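Local coordinates for protein LAO/AO transport system kinase (Escherichia coli, PDB 2P67) that belongs to the MeaB-like family of P-loop NTPases, built on a parallel beta-sheet flanked by helices, at residues T43-L46 and D47-P51; A7-A10 and E11-R15. All coordinates share one frame; numbering follows the deposited sequence. Where two conformers were deposited one is given.

Interaction 1 (T43-L46 and D47-P51); sequences TQLL and DAIMP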
loop_
_atom_site.group_PDB
_atom_site.type_symbol
_atom_site.label_atom_id
_atom_site.label_comp_id
_atom_site.label_asym_id
_atom_site.label_seq_id
_atom_site.Cartn_x
_atom_site.Cartn_y
_atom_site.Cartn_z
ATOM N N THR A 43 16.096 -24.244 14.496
ATOM C CA THR A 43 15.937 -23.093 15.377
ATOM C C THR A 43 17.241 -22.745 16.141
ATOM O O THR A 43 17.639 -21.582 16.207
ATOM C CB THR A 43 14.732 -23.326 16.318
ATOM O OG1 THR A 43 13.539 -23.461 15.512
ATOM C CG2 THR A 43 14.572 -22.168 17.276
ATOM N N GLN A 44 17.915 -23.756 16.681
ATOM C CA GLN A 44 19.202 -23.569 17.366
ATOM C C GLN A 44 20.259 -23.012 16.401
ATOM O O GLN A 44 21.027 -22.109 16.750
ATOM C CB GLN A 44 19.723 -24.912 17.896
ATOM C CG GLN A 44 19.039 -25.521 19.106
ATOM C CD GLN A 44 19.681 -26.874 19.493
ATOM O OE1 GLN A 44 20.877 -26.948 19.799
ATOM N NE2 GLN A 44 18.890 -27.938 19.459
ATOM N N LEU A 45 20.317 -23.581 15.194
ATOM C CA LEU A 45 21.291 -23.157 14.182
ATOM C C LEU A 45 21.071 -21.687 13.807
ATOM O O LEU A 45 22.019 -20.896 13.743
ATOM C CB LEU A 45 21.153 -24.030 12.916
ATOM C CG LEU A 45 21.882 -23.589 11.643
ATOM C CD1 LEU A 45 23.368 -23.470 11.920
ATOM C CD2 LEU A 45 21.624 -24.564 10.483
ATOM N N LEU A 46 19.818 -21.338 13.527
ATOM C CA LEU A 46 19.504 -19.979 13.072
ATOM C C LEU A 46 19.806 -18.957 14.173
ATOM O O LEU A 46 20.421 -17.924 13.901
ATOM C CB LEU A 46 18.067 -19.878 12.570
ATOM C CG LEU A 46 17.802 -20.585 11.224
ATOM C CD1 LEU A 46 16.305 -20.839 11.029
ATOM C CD2 LEU A 46 18.438 -19.850 10.024
ATOM N N ASP A 47 19.419 -19.259 15.413
ATOM C CA ASP A 47 19.810 -18.404 16.558
ATOM C C ASP A 47 21.322 -18.242 16.617
ATOM O O ASP A 47 21.850 -17.127 16.743
ATOM C CB ASP A 47 19.316 -18.989 17.895
ATOM C CG ASP A 47 17.821 -18.888 18.067
ATOM O OD1 ASP A 47 17.173 -18.103 17.352
ATOM O OD2 ASP A 47 17.271 -19.622 18.911
ATOM N N ALA A 48 22.032 -19.360 16.503
ATOM C CA ALA A 48 23.480 -19.337 16.657
ATOM C C ALA A 48 24.216 -18.520 15.587
ATOM O O ALA A 48 25.251 -17.913 15.883
ATOM C CB ALA A 48 24.044 -20.752 16.751
ATOM N N ILE A 49 23.690 -18.473 14.358
ATOM C CA ILE A 49 24.425 -17.810 13.289
ATOM C C ILE A 49 24.185 -16.304 13.172
ATOM O O ILE A 49 24.886 -15.633 12.414
ATOM C CB ILE A 49 24.235 -18.477 11.872
ATOM C CG1 ILE A 49 22.762 -18.394 11.416
ATOM C CG2 ILE A 49 24.808 -19.899 11.849
ATOM C CD1 ILE A 49 22.561 -18.534 9.922
ATOM N N MET A 50 23.205 -15.780 13.916
ATOM C CA MET A 50 22.818 -14.377 13.771
ATOM C C MET A 50 24.023 -13.405 13.848
ATOM O O MET A 50 24.129 -12.492 13.039
ATOM C CB MET A 50 21.666 -13.988 14.726
ATOM C CG MET A 50 20.378 -14.818 14.566
ATOM S SD MET A 50 19.818 -14.906 12.799
ATOM C CE MET A 50 19.612 -13.212 12.543
ATOM N N PRO A 51 24.955 -13.612 14.800
ATOM C CA PRO A 51 26.110 -12.684 14.853
ATOM C C PRO A 51 27.020 -12.666 13.612
ATOM O O PRO A 51 27.762 -11.698 13.428
ATOM C CB PRO A 51 26.888 -13.166 16.091
ATOM C CG PRO A 51 25.870 -13.859 16.921
ATOM C CD PRO A 51 25.004 -14.588 15.903
#
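Thr43 and Asp47 stand side by side one turn apart near the C-terminal end of the alpha-helix 36-49, where successive N-H groups donate to the carbonyl four residues back. Asp47 N donates to Thr43 O at 3.0 Å in a nearly straight bond (N-H...O 170°). Ala48 N reaches Gln44 O at 2.9 Å. Ile49 N makes a bent bond to Leu45 O (137°) and a weak one to Leu46 O; a 3-10 segment covers Met50 and Pro51.

The polar side chains find different partners. Thr43 OG1 bonds back to its own helix, at Gln39 O of the preceding turn, while Asp47 OD1 accepts from Ser315 N and Thr318 OG1 of the second subunit, so this short acidic side chain serves the dimer interface. Leu45 and Ile49, branched and apolar, suit the side that packs on helix 9-17, and Ile49 also packs on helix 133-146. With CG anti to the backbone N (chi1 168°), Leu45 carries CD1 along the helix to 3.9 Å from Ile49 CG2. In Met50 the bend at chi2 brings SD to 3.3 Å from Leu46 O.

Interaction 2 (A7-A10 and E11-R15); sequences ATLA and ESIRR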
loop_
_atom_site.group_PDB
_atom_site.type_symbol
_atom_site.label_atom_id
_atom_site.label_comp_id
_atom_site.label_asym_id
_atom_site.label_seq_id
_atom_site.Cartn_x
_atom_site.Cartn_y
_atom_site.Cartn_z
ATOM N N ALA A 7 24.973 -32.375 19.187
ATOM C CA ALA A 7 26.378 -32.504 19.590
ATOM C C ALA A 7 27.393 -31.844 18.638
ATOM O O ALA A 7 28.367 -31.252 19.087
ATOM C CB ALA A 7 26.731 -33.970 19.799
ATOM N N THR A 8 27.162 -31.927 17.326
ATOM C CA THR A 8 28.115 -31.395 16.348
ATOM C C THR A 8 27.790 -29.984 15.846
ATOM O O THR A 8 28.471 -29.484 14.954
ATOM C CB THR A 8 28.243 -32.305 15.112
ATOM O OG1 THR A 8 27.038 -32.234 14.331
ATOM C CG2 THR A 8 28.504 -33.749 15.528
ATOM N N LEU A 9 26.758 -29.352 16.402
ATOM C CA LEU A 9 26.278 -28.067 15.868
ATOM C C LEU A 9 27.380 -26.998 15.731
ATOM O O LEU A 9 27.496 -26.342 14.686
ATOM C CB LEU A 9 25.099 -27.542 16.697
ATOM C CG LEU A 9 24.360 -26.314 16.142
ATOM C CD1 LEU A 9 23.895 -26.551 14.705
ATOM C CD2 LEU A 9 23.191 -25.991 17.038
ATOM N N ALA A 10 28.200 -26.845 16.766
ATOM C CA ALA A 10 29.239 -25.826 16.747
ATOM C C ALA A 10 30.286 -26.057 15.670
ATOM O O ALA A 10 30.688 -25.111 15.008
ATOM C CB ALA A 10 29.884 -25.672 18.142
ATOM N N GLU A 11 30.743 -27.301 15.487
ATOM C CA GLU A 11 31.712 -27.595 14.421
ATOM C C GLU A 11 31.076 -27.429 13.032
ATOM O O GLU A 11 31.724 -26.968 12.099
ATOM C CB GLU A 11 32.366 -28.986 14.613
ATOM C CG GLU A 11 32.662 -29.831 13.341
ATOM C CD GLU A 11 33.818 -29.351 12.424
ATOM O OE1 GLU A 11 34.174 -30.145 11.503
ATOM O OE2 GLU A 11 34.368 -28.222 12.586
ATOM N N SER A 12 29.800 -27.794 12.925
ATOM C CA SER A 12 29.043 -27.601 11.681
ATOM C C SER A 12 28.957 -26.130 11.303
ATOM O O SER A 12 29.135 -25.765 10.134
ATOM C CB SER A 12 27.650 -28.186 11.832
ATOM O OG SER A 12 27.752 -29.574 12.099
ATOM N N ILE A 13 28.683 -25.290 12.294
ATOM C CA ILE A 13 28.719 -23.830 12.097
ATOM C C ILE A 13 30.101 -23.351 11.642
ATOM O O ILE A 13 30.193 -22.548 10.713
ATOM C CB ILE A 13 28.201 -23.069 13.315
ATOM C CG1 ILE A 13 26.695 -23.336 13.480
ATOM C CG2 ILE A 13 28.486 -21.537 13.172
ATOM C CD1 ILE A 13 26.122 -22.819 14.797
ATOM N N ARG A 14 31.157 -23.859 12.286
ATOM C CA ARG A 14 32.537 -23.584 11.865
ATOM C C ARG A 14 32.730 -23.862 10.371
ATOM O O ARG A 14 33.205 -23.001 9.629
ATOM C CB ARG A 14 33.527 -24.419 12.695
ATOM C CG ARG A 14 35.007 -24.108 12.463
ATOM C CD ARG A 14 35.877 -25.180 13.114
ATOM N NE ARG A 14 37.293 -24.810 13.168
ATOM C CZ ARG A 14 38.215 -25.457 13.885
ATOM N NH1 ARG A 14 37.886 -26.518 14.614
ATOM N NH2 ARG A 14 39.475 -25.047 13.872
ATOM N N ARG A 15 32.348 -25.067 9.942
ATOM C CA ARG A 15 32.467 -25.506 8.543
ATOM C C ARG A 15 31.678 -24.564 7.632
ATOM O O ARG A 15 32.143 -24.178 6.540
ATOM C CB ARG A 15 31.915 -26.929 8.371
ATOM C CG ARG A 15 32.753 -28.053 8.980
ATOM C CD ARG A 15 32.330 -29.445 8.392
ATOM N NE ARG A 15 30.912 -29.804 8.601
ATOM C CZ ARG A 15 30.422 -30.363 9.712
ATOM N NH1 ARG A 15 31.219 -30.608 10.760
ATOM N NH2 ARG A 15 29.129 -30.667 9.797
HETATM O O HOH W 1 30.687 -29.370 17.630
#
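Ser12 turns its OG back beside its own backbone N (chi1 -61°), which sets the hydroxyl against Thr8 O, while Ile13, with CG1 likewise beside its N, reaches back along the helix to Leu9. These pairs lie at the N-terminal end of the amphipathic alpha-helix 9-17.

Thr8 O is gripped twice by one residue. Ser12 N approaches almost in line with the carbonyl at 3.0 Å, and Ser12 OG donates to the same oxygen at 2.9 Å from well above the carbonyl plane, 56° out of it. Serine suits this buried position because its short side chain can return its hydroxyl to the main chain. Thr8 is itself tied to the preceding residues: its OG1 bonds to Leu3 O and its N to Asn5 OD1. The ladder continues with Ile13 N to Leu9 O and Arg14 N to Ala10 O, and a water accepts from Glu11 N while giving a weak bond to Ala7 O.

On the apolar side, Ile13 CD1 meets Leu9 CG at 4.1 Å, and both residues pack on helix 36-49. The charged residues Glu11 and Arg15 form an i to i+4 salt bridge. The rim of one guanidinium face of Arg15 lies over Ser12 CA, and its NE is taken by Thr23 OG1, which together should restrict its rotation. Arg15 NH1 reaches Glu11 OE1 at 3.1 Å, with that oxygen in the guanidinium plane but the donor standing 47° out of the carboxylate plane.

Interaction 2 comes first along the chain, on helix 9-17, and interaction 1 follows on helix 36-49; their centres are 11 Å apart. The two helices pack directly: Ala48 CB lies 3.5 Å from Ile13 CD1. On the same residue, Ile13 CG1 is 3.7 Å from Leu45 CD1, so Ile13 sits against the small Ala48 and the branched Leu45. Leu9 extends the seam to Gln44. Helix 36-49 therefore lies between the N-terminal helix and helix 133-146 of the parallel-sheet domain, joining the two. Helix 36-49 also meets the second subunit, whereas the segments of interaction 2 touch no other chain of the assembly.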